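Local coordinates for protein cellulase IBT99 (Metagenomes, PDB 6WBT) that probably hydrolyses 6-phospho-alpha-glucosides as a family 4 glycoside hydrolase, binding NAD, a manganese ion and glucose 6-phosphate, at residues A114-Y125 with M431-P440; I124-D132 with A157-I167. All blocks are in the same frame, centred on the assembly; numbering follows the deposited sequence.

Contact 1 (A114-Y125 with M431-P440); sequences AGGMTYGMRTIY and MIEANKGYWP. With NAD (nicotinamide-adenine-dinucleotide), chain G.
Trp-439 lies against the helix segment 114-125 and is gripped there through its pyrrole nitrogen. Trp-439 NE1 donates to Thr-118 O (3.1 Å, N-H...O angle 160°) on a lone pair in the carbonyl plane, with the acceptor close to the indole plane. Met-121, present as selenomethionine, crosses one face of the indole: its CB makes a CH-pi contact with the five-membered ring, while SE stands 4.1 Å from the centroid of the six-membered ring, almost on the normal, a Met-aromatic contact. The bend at chi3 (60°) then carries Met-121 CE to Pro-440 CD at 3.7 Å. Next along, Pro-440 CG meets the edge of the Tyr-125 ring at CE2 (3.5 Å).

A second polar grip joins Arg-122 to Asn-435. Arg-122 NH1 donates to Asn-435 OD1 (2.7 Å) in the carbonyl plane on a lone pair, and the guanidinium and amide planes are only 3° apart. Together with the indole bond, this joins the tail that follows helix 421-434, the last helix of the chain, to a helix of the Rossmann-like NAD-binding domain typical of family 4 glycoside hydrolases. On the far side of that same helix, Tyr-119 OH donates to O3D of the NAD at 2.6 Å.

Asn-435, just past the helix end, turns its ND2 back to Met-431 O (2.8 Å), and its CB lies over the rim of the indole face opposite Met-121. Asn-435 O accepts from the backbone N of both Tyr-438 and Trp-439, shaping the turn that delivers the indole. Thr-118 OG1 donates to Ala-114 O, leaving CG2 against the Asn-435 amide and Trp-439 CZ2. Further out, Arg-122 is held by a salt bridge from NH2 to Asp-97 and by NE donating to Val-88 O.

Contact 2 (I124-D132 with A157-I167); sequences IYPMVQLID and ATYKLRPKARI
Two helices of the Rossmann-like domain pack across each other here, with Val-128 and Ile-131 of 124-132 set against Leu-161, Arg-162 and the chain leading to Ile-167. The axes of the short helical segments cross at -54°, with a closest approach of 10.0 Å. Ile-124 CG2 rests on Ala-157 CB (3.7 Å). One turn on, the two methyls of Val-128 part ways. Val-128 CG1, anti to the backbone N (chi1 174°), sits over the centre of the Arg-162 guanidinium, 3.5 Å from its CZ, while CG2 meets Leu-161 CD1.

Helix 151-161 is the connection of a beta-alpha-beta unit between parallel strands 143-146 and 167-170, and the type I turn from Arg-162 to Ala-165 leads the chain back toward the sheet. Ile-131 packs against this return: CG2 touches both Arg-162 CG and Ala-165 CB (3.6 Å each), and CD1 reaches Ile-167 CD1 at 3.8 Å. Met-127 CE adds to the same apolar cluster, and Ile-144 of strand 143-146 touches Ile-131 and Ile-167 there.

At the outer margin Arg-162, bent at chi2, reaches Asp-132. Arg-162 NE donates to Asp-132 OD1 (3.0 Å) on its syn lone pair, close to the guanidinium plane, and Arg-162 NH2 forms a salt bridge to Asp-132 OD2 (2.8 Å), although the two planes are turned 50° apart. A leucine in place of Arg-162 would probably leave the Asp-132 carboxylate without its mate and Val-128 CG1 without the flat group it lies on.

From the N terminus, the chain first builds strands 5-10 to 81-84 and helix 90-103, then enters helix 114-136, which serves both contacts in turn. Contact 2 closes first: after strand 143-146 and helix 151-161, with only 24 residues between its segments, the chain returns to the second half of helix 114-136. Contact 1 closes last, with 305 residues between its segments, when the C-terminal tail meets the first half. Contact 2 is thus nested inside the loop of contact 1. Their centres lie 17 Å apart, and the two contacts share Ile-124 and Tyr-125, close to the helix kink. Together they tie the chain's C-terminal end and a neighbouring beta-alpha-beta unit to one helix.

Contact 1 (A114-Y125 with M431-P440)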
loop_
_atom_site.group_PDB
_atom_site.type_symbol
_atom_site.label_atom_id
_atom_site.label_comp_id
_atom_site.label_asym_id
_atom_site.label_seq_id
_atom_site.Cartn_x
_atom_site.Cartn_y
_atom_site.Cartn_z
ATOM N N ALA A 114 -20.234 10.636 -21.774
ATOM C CA ALA A 114 -19.441 10.810 -22.987
ATOM C C ALA A 114 -19.269 12.280 -23.344
ATOM O O ALA A 114 -18.246 12.658 -23.925
ATOM C CB ALA A 114 -20.083 10.052 -24.148
ATOM N N GLY A 115 -20.253 13.119 -23.013
ATOM C CA GLY A 115 -20.125 14.537 -23.297
ATOM C C GLY A 115 -19.052 15.210 -22.467
ATOM O O GLY A 115 -18.398 16.145 -22.932
ATOM N N GLY A 116 -18.857 14.750 -21.238
ATOM C CA GLY A 116 -17.831 15.292 -20.372
ATOM C C GLY A 116 -16.441 14.833 -20.755
ATOM O O GLY A 116 -15.486 15.614 -20.703
HETATM N N MSE A 117 -16.311 13.561 -21.121
HETATM C CA MSE A 117 -15.036 13.020 -21.578
HETATM C C MSE A 117 -14.604 13.687 -22.877
HETATM O O MSE A 117 -13.419 13.946 -23.092
HETATM C CB MSE A 117 -15.135 11.504 -21.769
HETATM C CG MSE A 117 -15.324 10.731 -20.479
HETATM SE SE MSE A 117 -15.238 8.803 -20.735
HETATM C CE MSE A 117 -16.851 8.559 -21.799
ATOM N N THR A 118 -15.580 13.957 -23.749
ATOM C CA THR A 118 -15.291 14.676 -24.986
ATOM C C THR A 118 -14.871 16.111 -24.692
ATOM O O THR A 118 -13.893 16.612 -25.260
ATOM C CB THR A 118 -16.513 14.651 -25.904
ATOM O OG1 THR A 118 -16.872 13.292 -26.180
ATOM C CG2 THR A 118 -16.216 15.371 -27.207
ATOM N N TYR A 119 -15.606 16.786 -23.806
ATOM C CA TYR A 119 -15.216 18.123 -23.375
ATOM C C TYR A 119 -13.861 18.109 -22.679
ATOM O O TYR A 119 -13.102 19.079 -22.773
ATOM C CB TYR A 119 -16.294 18.695 -22.452
ATOM C CG TYR A 119 -16.074 20.124 -22.007
ATOM C CD1 TYR A 119 -15.395 21.034 -22.808
ATOM C CD2 TYR A 119 -16.551 20.562 -20.779
ATOM C CE1 TYR A 119 -15.195 22.338 -22.395
ATOM C CE2 TYR A 119 -16.357 21.862 -20.359
ATOM C CZ TYR A 119 -15.679 22.745 -21.169
ATOM O OH TYR A 119 -15.487 24.040 -20.747
ATOM N N GLY A 120 -13.534 17.012 -21.991
ATOM C CA GLY A 120 -12.264 16.944 -21.289
ATOM C C GLY A 120 -11.069 16.913 -22.221
ATOM O O GLY A 120 -10.076 17.610 -21.994
HETATM N N MSE A 121 -11.144 16.114 -23.282
HETATM C CA MSE A 121 -10.025 15.969 -24.208
HETATM C C MSE A 121 -9.783 17.241 -25.017
HETATM O O MSE A 121 -8.680 17.465 -25.517
HETATM C CB MSE A 121 -10.254 14.785 -25.150
HETATM C CG MSE A 121 -10.180 13.427 -24.467
HETATM SE SE MSE A 121 -9.582 12.020 -25.679
HETATM C CE MSE A 121 -7.830 12.747 -26.133
ATOM N N ARG A 122 -10.818 18.074 -25.148
ATOM C CA ARG A 122 -10.637 19.378 -25.773
ATOM C C ARG A 122 -9.874 20.342 -24.877
ATOM O O ARG A 122 -9.253 21.283 -25.384
ATOM C CB ARG A 122 -11.988 19.994 -26.140
ATOM C CG ARG A 122 -12.681 19.359 -27.333
ATOM C CD ARG A 122 -13.781 20.271 -27.859
ATOM N NE ARG A 122 -14.797 20.548 -26.848
ATOM C CZ ARG A 122 -15.916 19.846 -26.705
ATOM N NH1 ARG A 122 -16.167 18.822 -27.510
ATOM N NH2 ARG A 122 -16.787 20.168 -25.757
ATOM N N THR A 123 -9.895 20.123 -23.563
ATOM C CA THR A 123 -9.352 21.072 -22.603
ATOM C C THR A 123 -7.969 20.690 -22.087
ATOM O O THR A 123 -7.295 21.540 -21.496
ATOM C CB THR A 123 -10.314 21.220 -21.412
ATOM O OG1 THR A 123 -11.667 21.166 -21.883
ATOM C CG2 THR A 123 -10.098 22.547 -20.693
ATOM N N ILE A 124 -7.525 19.450 -22.307
ATOM C CA ILE A 124 -6.272 18.981 -21.709
ATOM C C ILE A 124 -5.097 19.830 -22.184
ATOM O O ILE A 124 -4.442 20.513 -21.390
ATOM C CB ILE A 124 -6.050 17.490 -22.020
ATOM C CG1 ILE A 124 -7.097 16.634 -21.303
ATOM C CG2 ILE A 124 -4.646 17.062 -21.619
ATOM C CD1 ILE A 124 -6.941 15.148 -21.538
ATOM N N TYR A 125 -4.816 19.799 -23.484
ATOM C CA TYR A 125 -3.645 20.487 -24.018
ATOM C C TYR A 125 -3.777 22.010 -23.988
ATOM O O TYR A 125 -2.783 22.692 -23.703
ATOM C CB TYR A 125 -3.343 20.003 -25.439
ATOM C CG TYR A 125 -2.656 18.657 -25.473
ATOM C CD1 TYR A 125 -1.372 18.503 -24.964
ATOM C CD2 TYR A 125 -3.285 17.544 -26.012
ATOM C CE1 TYR A 125 -0.736 17.277 -24.988
ATOM C CE2 TYR A 125 -2.656 16.312 -26.041
ATOM C CZ TYR A 125 -1.381 16.185 -25.528
ATOM O OH TYR A 125 -0.749 14.963 -25.555
HETATM N N MSE A 431 -17.393 11.175 -31.781
HETATM C CA MSE A 431 -16.685 12.292 -31.170
HETATM C C MSE A 431 -15.386 12.594 -31.910
HETATM O O MSE A 431 -14.890 13.719 -31.868
HETATM C CB MSE A 431 -16.397 12.003 -29.696
HETATM C CG MSE A 431 -17.641 11.803 -28.849
HETATM SE SE MSE A 431 -18.861 13.323 -28.914
HETATM C CE MSE A 431 -20.091 12.785 -27.501
ATOM N N ILE A 432 -14.836 11.580 -32.583
ATOM C CA ILE A 432 -13.624 11.787 -33.372
ATOM C C ILE A 432 -13.893 12.762 -34.511
ATOM O O ILE A 432 -13.100 13.675 -34.769
ATOM C CB ILE A 432 -13.087 10.441 -33.897
ATOM C CG1 ILE A 432 -12.704 9.521 -32.736
ATOM C CG2 ILE A 432 -11.889 10.662 -34.807
ATOM C CD1 ILE A 432 -11.512 9.999 -31.943
ATOM N N GLU A 433 -15.021 12.590 -35.202
ATOM C CA GLU A 433 -15.365 13.461 -36.320
ATOM C C GLU A 433 -15.832 14.834 -35.851
ATOM O O GLU A 433 -15.433 15.855 -36.423
ATOM C CB GLU A 433 -16.441 12.800 -37.186
ATOM C CG GLU A 433 -15.894 11.848 -38.237
ATOM C CD GLU A 433 -15.195 12.575 -39.368
ATOM O OE1 GLU A 433 -15.488 13.771 -39.578
ATOM O OE2 GLU A 433 -14.349 11.954 -40.045
ATOM N N ALA A 434 -16.675 14.882 -34.817
ATOM C CA ALA A 434 -17.207 16.156 -34.349
ATOM C C ALA A 434 -16.138 17.041 -33.723
ATOM O O ALA A 434 -16.342 18.256 -33.619
ATOM C CB ALA A 434 -18.336 15.921 -33.347
ATOM N N ASN A 435 -15.009 16.468 -33.308
ATOM C CA ASN A 435 -13.940 17.215 -32.657
ATOM C C ASN A 435 -12.674 17.278 -33.503
ATOM O O ASN A 435 -11.582 17.476 -32.963
ATOM C CB ASN A 435 -13.631 16.611 -31.287
ATOM C CG ASN A 435 -14.773 16.778 -30.305
ATOM O OD1 ASN A 435 -14.728 17.640 -29.427
ATOM N ND2 ASN A 435 -15.805 15.957 -30.451
ATOM N N LYS A 436 -12.796 17.108 -34.818
ATOM C CA LYS A 436 -11.647 17.233 -35.709
ATOM C C LYS A 436 -11.179 18.683 -35.720
ATOM O O LYS A 436 -11.886 19.571 -36.208
ATOM C CB LYS A 436 -12.005 16.752 -37.112
ATOM C CG LYS A 436 -11.780 15.261 -37.313
ATOM C CD LYS A 436 -12.531 14.726 -38.520
ATOM C CE LYS A 436 -12.047 15.351 -39.815
ATOM N NZ LYS A 436 -12.723 14.738 -40.992
ATOM N N GLY A 437 -9.987 18.922 -35.177
ATOM C CA GLY A 437 -9.462 20.252 -34.968
ATOM C C GLY A 437 -9.294 20.618 -33.509
ATOM O O GLY A 437 -8.488 21.503 -33.194
ATOM N N TYR A 438 -10.031 19.962 -32.615
ATOM C CA TYR A 438 -9.922 20.173 -31.176
ATOM C C TYR A 438 -9.241 19.024 -30.450
ATOM O O TYR A 438 -8.446 19.263 -29.539
ATOM C CB TYR A 438 -11.312 20.391 -30.565
ATOM C CG TYR A 438 -11.974 21.693 -30.955
ATOM C CD1 TYR A 438 -11.506 22.905 -30.465
ATOM C CD2 TYR A 438 -13.078 21.709 -31.797
ATOM C CE1 TYR A 438 -12.111 24.098 -30.812
ATOM C CE2 TYR A 438 -13.691 22.897 -32.150
ATOM C CZ TYR A 438 -13.203 24.088 -31.655
ATOM O OH TYR A 438 -13.807 25.275 -32.001
ATOM N N TRP A 439 -9.537 17.785 -30.827
ATOM C CA TRP A 439 -8.976 16.623 -30.163
ATOM C C TRP A 439 -7.566 16.328 -30.658
ATOM O O TRP A 439 -7.189 16.712 -31.769
ATOM C CB TRP A 439 -9.858 15.402 -30.401
ATOM C CG TRP A 439 -10.934 15.209 -29.385
ATOM C CD1 TRP A 439 -11.501 16.164 -28.593
ATOM C CD2 TRP A 439 -11.567 13.973 -29.039
ATOM N NE1 TRP A 439 -12.454 15.600 -27.782
ATOM C CE2 TRP A 439 -12.514 14.254 -28.036
ATOM C CE3 TRP A 439 -11.429 12.655 -29.485
ATOM C CZ2 TRP A 439 -13.317 13.267 -27.470
ATOM C CZ3 TRP A 439 -12.227 11.676 -28.921
ATOM C CH2 TRP A 439 -13.158 11.987 -27.925
ATOM N N PRO A 440 -6.761 15.648 -29.846
ATOM C CA PRO A 440 -5.496 15.110 -30.351
ATOM C C PRO A 440 -5.748 13.959 -31.311
ATOM O O PRO A 440 -6.785 13.292 -31.263
ATOM C CB PRO A 440 -4.776 14.629 -29.084
ATOM C CG PRO A 440 -5.476 15.313 -27.948
ATOM C CD PRO A 440 -6.893 15.475 -28.390
HETATM P PA NAD G . -18.450 30.559 -22.516
HETATM O O1A NAD G . -18.452 29.624 -23.679
HETATM O O2A NAD G . -19.583 31.523 -22.388
HETATM O O5B NAD G . -17.059 31.361 -22.497
HETATM C C5B NAD G . -15.808 30.620 -22.488
HETATM C C4B NAD G . -14.698 31.511 -22.992
HETATM O O4B NAD G . -13.454 30.763 -23.044
HETATM C C3B NAD G . -14.888 32.095 -24.402
HETATM O O3B NAD G . -14.629 33.493 -24.379
HETATM C C2B NAD G . -13.817 31.368 -25.222
HETATM O O2B NAD G . -13.404 32.063 -26.379
HETATM C C1B NAD G . -12.733 31.214 -24.166
HETATM N N9A NAD G . -11.702 30.239 -24.502
HETATM C C8A NAD G . -11.878 29.055 -25.172
HETATM N N7A NAD G . -10.768 28.381 -25.342
HETATM C C5A NAD G . -9.792 29.173 -24.758
HETATM C C6A NAD G . -8.400 29.009 -24.616
HETATM N N6A NAD G . -7.731 27.954 -25.072
HETATM N N1A NAD G . -7.717 29.991 -23.983
HETATM C C2A NAD G . -8.397 31.052 -23.528
HETATM N N3A NAD G . -9.699 31.312 -23.604
HETATM C C4A NAD G . -10.353 30.325 -24.237
HETATM O O3 NAD G . -18.355 29.703 -21.163
HETATM P PN NAD G . -19.117 29.816 -19.755
HETATM O O1N NAD G . -18.994 31.215 -19.248
HETATM O O2N NAD G . -20.482 29.227 -19.895
HETATM O O5D NAD G . -18.209 28.846 -18.862
HETATM C C5D NAD G . -16.784 29.107 -18.816
HETATM C C4D NAD G . -16.088 27.946 -18.152
HETATM O O4D NAD G . -16.409 27.945 -16.742
HETATM C C3D NAD G . -16.489 26.551 -18.654
HETATM O O3D NAD G . -15.326 25.755 -18.836
HETATM C C2D NAD G . -17.332 26.043 -17.479
HETATM O O2D NAD G . -17.500 24.636 -17.434
HETATM C C1D NAD G . -16.531 26.601 -16.309
HETATM N N1N NAD G . -17.295 26.573 -15.030
HETATM C C2N NAD G . -16.971 25.658 -14.064
HETATM C C3N NAD G . -17.687 25.599 -12.879
HETATM C C7N NAD G . -17.242 24.607 -11.834
HETATM O O7N NAD G . -18.083 24.051 -11.133
HETATM N N7N NAD G . -15.940 24.404 -11.693
HETATM C C4N NAD G . -18.763 26.461 -12.695
HETATM C C5N NAD G . -19.057 27.400 -13.660
HETATM C C6N NAD G . -18.310 27.442 -14.817
#

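Contact 2 (I124-D132 with A157-I167)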
loop_
_atom_site.group_PDB
_atom_site.type_symbol
_atom_site.label_atom_id
_atom_site.label_comp_id
_atom_site.label_asym_id
_atom_site.label_seq_id
_atom_site.Cartn_x
_atom_site.Cartn_y
_atom_site.Cartn_z
ATOM N N ILE A 124 -7.525 19.450 -22.307
ATOM C CA ILE A 124 -6.272 18.981 -21.709
ATOM C C ILE A 124 -5.097 19.830 -22.184
ATOM O O ILE A 124 -4.442 20.513 -21.390
ATOM C CB ILE A 124 -6.050 17.490 -22.020
ATOM C CG1 ILE A 124 -7.097 16.634 -21.303
ATOM C CG2 ILE A 124 -4.646 17.062 -21.619
ATOM C CD1 ILE A 124 -6.941 15.148 -21.538
ATOM N N TYR A 125 -4.816 19.799 -23.484
ATOM C CA TYR A 125 -3.645 20.487 -24.018
ATOM C C TYR A 125 -3.777 22.010 -23.988
ATOM O O TYR A 125 -2.783 22.692 -23.703
ATOM C CB TYR A 125 -3.343 20.003 -25.439
ATOM C CG TYR A 125 -2.656 18.657 -25.473
ATOM C CD1 TYR A 125 -1.372 18.503 -24.964
ATOM C CD2 TYR A 125 -3.285 17.544 -26.012
ATOM C CE1 TYR A 125 -0.736 17.277 -24.988
ATOM C CE2 TYR A 125 -2.656 16.312 -26.041
ATOM C CZ TYR A 125 -1.381 16.185 -25.528
ATOM O OH TYR A 125 -0.749 14.963 -25.555
ATOM N N PRO A 126 -4.945 22.595 -24.284
ATOM C CA PRO A 126 -5.081 24.049 -24.083
ATOM C C PRO A 126 -4.811 24.493 -22.656
ATOM O O PRO A 126 -4.295 25.599 -22.450
ATOM C CB PRO A 126 -6.530 24.322 -24.499
ATOM C CG PRO A 126 -6.803 23.293 -25.522
ATOM C CD PRO A 126 -6.092 22.056 -25.042
HETATM N N MSE A 127 -5.141 23.671 -21.665
HETATM C CA MSE A 127 -4.824 23.986 -20.275
HETATM C C MSE A 127 -3.324 23.888 -20.027
HETATM O O MSE A 127 -2.756 24.687 -19.285
HETATM C CB MSE A 127 -5.577 23.060 -19.320
HETATM C CG MSE A 127 -6.966 23.545 -18.946
HETATM SE SE MSE A 127 -6.914 25.253 -18.006
HETATM C CE MSE A 127 -5.661 24.773 -16.589
ATOM N N VAL A 128 -2.687 22.897 -20.657
ATOM C CA VAL A 128 -1.240 22.747 -20.532
ATOM C C VAL A 128 -0.529 23.946 -21.149
ATOM O O VAL A 128 0.482 24.427 -20.622
ATOM C CB VAL A 128 -0.784 21.420 -21.168
ATOM C CG1 VAL A 128 0.733 21.322 -21.180
ATOM C CG2 VAL A 128 -1.382 20.240 -20.414
ATOM N N GLN A 129 -1.051 24.453 -22.270
ATOM C CA GLN A 129 -0.479 25.650 -22.876
ATOM C C GLN A 129 -0.631 26.861 -21.967
ATOM O O GLN A 129 0.247 27.732 -21.943
ATOM C CB GLN A 129 -1.131 25.914 -24.233
ATOM C CG GLN A 129 -0.439 26.987 -25.053
ATOM C CD GLN A 129 -1.028 27.126 -26.443
ATOM O OE1 GLN A 129 -2.246 27.203 -26.610
ATOM N NE2 GLN A 129 -0.164 27.158 -27.450
ATOM N N LEU A 130 -1.731 26.934 -21.213
ATOM C CA LEU A 130 -1.884 28.002 -20.231
ATOM C C LEU A 130 -0.836 27.888 -19.131
ATOM O O LEU A 130 -0.333 28.902 -18.631
ATOM C CB LEU A 130 -3.292 27.971 -19.638
ATOM C CG LEU A 130 -3.563 28.861 -18.420
ATOM C CD1 LEU A 130 -3.357 30.324 -18.761
ATOM C CD2 LEU A 130 -4.966 28.625 -17.884
ATOM N N ILE A 131 -0.493 26.658 -18.744
ATOM C CA ILE A 131 0.526 26.451 -17.720
ATOM C C ILE A 131 1.882 26.934 -18.218
ATOM O O ILE A 131 2.606 27.647 -17.513
ATOM C CB ILE A 131 0.576 24.969 -17.306
ATOM C CG1 ILE A 131 -0.764 24.526 -16.712
ATOM C CG2 ILE A 131 1.710 24.732 -16.324
ATOM C CD1 ILE A 131 -1.076 25.138 -15.366
ATOM N N ASP A 132 2.242 26.554 -19.447
ATOM C CA ASP A 132 3.544 26.927 -19.990
ATOM C C ASP A 132 3.653 28.428 -20.225
ATOM O O ASP A 132 4.760 28.978 -20.203
ATOM C CB ASP A 132 3.808 26.160 -21.285
ATOM C CG ASP A 132 3.856 24.659 -21.072
ATOM O OD1 ASP A 132 4.386 24.222 -20.029
ATOM O OD2 ASP A 132 3.358 23.916 -21.943
ATOM N N ALA A 157 -4.895 15.452 -15.683
ATOM C CA ALA A 157 -4.007 15.589 -16.832
ATOM C C ALA A 157 -2.897 16.596 -16.557
ATOM O O ALA A 157 -1.724 16.329 -16.838
ATOM C CB ALA A 157 -4.809 15.994 -18.070
ATOM N N THR A 158 -3.249 17.759 -16.000
ATOM C CA THR A 158 -2.238 18.772 -15.712
ATOM C C THR A 158 -1.263 18.310 -14.637
ATOM O O THR A 158 -0.088 18.691 -14.667
ATOM C CB THR A 158 -2.903 20.085 -15.291
ATOM O OG1 THR A 158 -3.874 19.829 -14.270
ATOM C CG2 THR A 158 -3.580 20.750 -16.485
ATOM N N TYR A 159 -1.722 17.491 -13.684
ATOM C CA TYR A 159 -0.817 17.003 -12.647
ATOM C C TYR A 159 0.168 15.980 -13.195
ATOM O O TYR A 159 1.307 15.904 -12.723
ATOM C CB TYR A 159 -1.607 16.398 -11.487
ATOM C CG TYR A 159 -0.733 15.681 -10.482
ATOM C CD1 TYR A 159 0.236 16.368 -9.763
ATOM C CD2 TYR A 159 -0.872 14.317 -10.255
ATOM C CE1 TYR A 159 1.041 15.719 -8.847
ATOM C CE2 TYR A 159 -0.073 13.659 -9.338
ATOM C CZ TYR A 159 0.882 14.367 -8.636
ATOM O OH TYR A 159 1.682 13.720 -7.722
ATOM N N LYS A 160 -0.249 15.187 -14.184
ATOM C CA LYS A 160 0.658 14.219 -14.790
ATOM C C LYS A 160 1.647 14.885 -15.735
ATOM O O LYS A 160 2.822 14.502 -15.775
ATOM C CB LYS A 160 -0.133 13.142 -15.534
ATOM C CG LYS A 160 0.743 12.062 -16.148
ATOM C CD LYS A 160 -0.053 10.800 -16.441
ATOM C CE LYS A 160 0.861 9.682 -16.925
ATOM N NZ LYS A 160 0.161 8.374 -17.052
ATOM N N LEU A 161 1.197 15.870 -16.514
ATOM C CA LEU A 161 2.089 16.477 -17.496
ATOM C C LEU A 161 2.940 17.574 -16.869
ATOM O O LEU A 161 4.152 17.640 -17.102
ATOM C CB LEU A 161 1.276 17.011 -18.676
ATOM C CG LEU A 161 0.649 15.955 -19.589
ATOM C CD1 LEU A 161 -0.292 16.599 -20.589
ATOM C CD2 LEU A 161 1.728 15.152 -20.309
ATOM N N ARG A 162 2.323 18.435 -16.058
ATOM C CA ARG A 162 2.989 19.557 -15.401
ATOM C C ARG A 162 2.798 19.402 -13.896
ATOM O O ARG A 162 1.960 20.089 -13.292
ATOM C CB ARG A 162 2.442 20.896 -15.895
ATOM C CG ARG A 162 3.255 21.536 -17.012
ATOM C CD ARG A 162 3.269 20.687 -18.270
ATOM N NE ARG A 162 3.916 21.377 -19.382
ATOM C CZ ARG A 162 4.168 20.818 -20.560
ATOM N NH1 ARG A 162 3.830 19.556 -20.780
ATOM N NH2 ARG A 162 4.760 21.517 -21.520
ATOM N N PRO A 163 3.554 18.505 -13.257
ATOM C CA PRO A 163 3.369 18.299 -11.812
ATOM C C PRO A 163 3.842 19.472 -10.972
ATOM O O PRO A 163 3.341 19.659 -9.856
ATOM C CB PRO A 163 4.195 17.035 -11.528
ATOM C CG PRO A 163 4.487 16.427 -12.877
ATOM C CD PRO A 163 4.552 17.582 -13.820
ATOM N N LYS A 164 4.790 20.263 -11.468
ATOM C CA LYS A 164 5.337 21.391 -10.725
ATOM C C LYS A 164 4.535 22.673 -10.905
ATOM O O LYS A 164 4.944 23.718 -10.389
ATOM C CB LYS A 164 6.791 21.640 -11.144
ATOM C CG LYS A 164 7.721 20.457 -10.927
ATOM C CD LYS A 164 7.938 20.177 -9.450
ATOM C CE LYS A 164 9.005 19.114 -9.247
ATOM N NZ LYS A 164 10.304 19.518 -9.853
ATOM N N ALA A 165 3.411 22.620 -11.615
ATOM C CA ALA A 165 2.638 23.823 -11.888
ATOM C C ALA A 165 2.020 24.376 -10.610
ATOM O O ALA A 165 1.508 23.628 -9.772
ATOM C CB ALA A 165 1.542 23.528 -12.912
ATOM N N ARG A 166 2.070 25.701 -10.467
ATOM C CA ARG A 166 1.463 26.385 -9.326
ATOM C C ARG A 166 -0.003 26.643 -9.663
ATOM O O ARG A 166 -0.426 27.762 -9.964
ATOM C CB ARG A 166 2.218 27.670 -9.005
ATOM C CG ARG A 166 3.731 27.518 -9.079
ATOM C CD ARG A 166 4.465 28.771 -8.624
ATOM N NE ARG A 166 4.660 28.805 -7.177
ATOM C CZ ARG A 166 3.944 29.551 -6.342
ATOM N NH1 ARG A 166 4.194 29.516 -5.040
ATOM N NH2 ARG A 166 2.985 30.338 -6.808
ATOM N N ILE A 167 -0.789 25.569 -9.613
ATOM C CA ILE A 167 -2.188 25.591 -10.013
ATOM C C ILE A 167 -3.025 24.945 -8.918
ATOM O O ILE A 167 -2.579 24.019 -8.231
ATOM C CB ILE A 167 -2.396 24.874 -11.370
ATOM C CG1 ILE A 167 -3.847 24.997 -11.846
ATOM C CG2 ILE A 167 -1.975 23.413 -11.282
ATOM C CD1 ILE A 167 -4.118 24.299 -13.161
#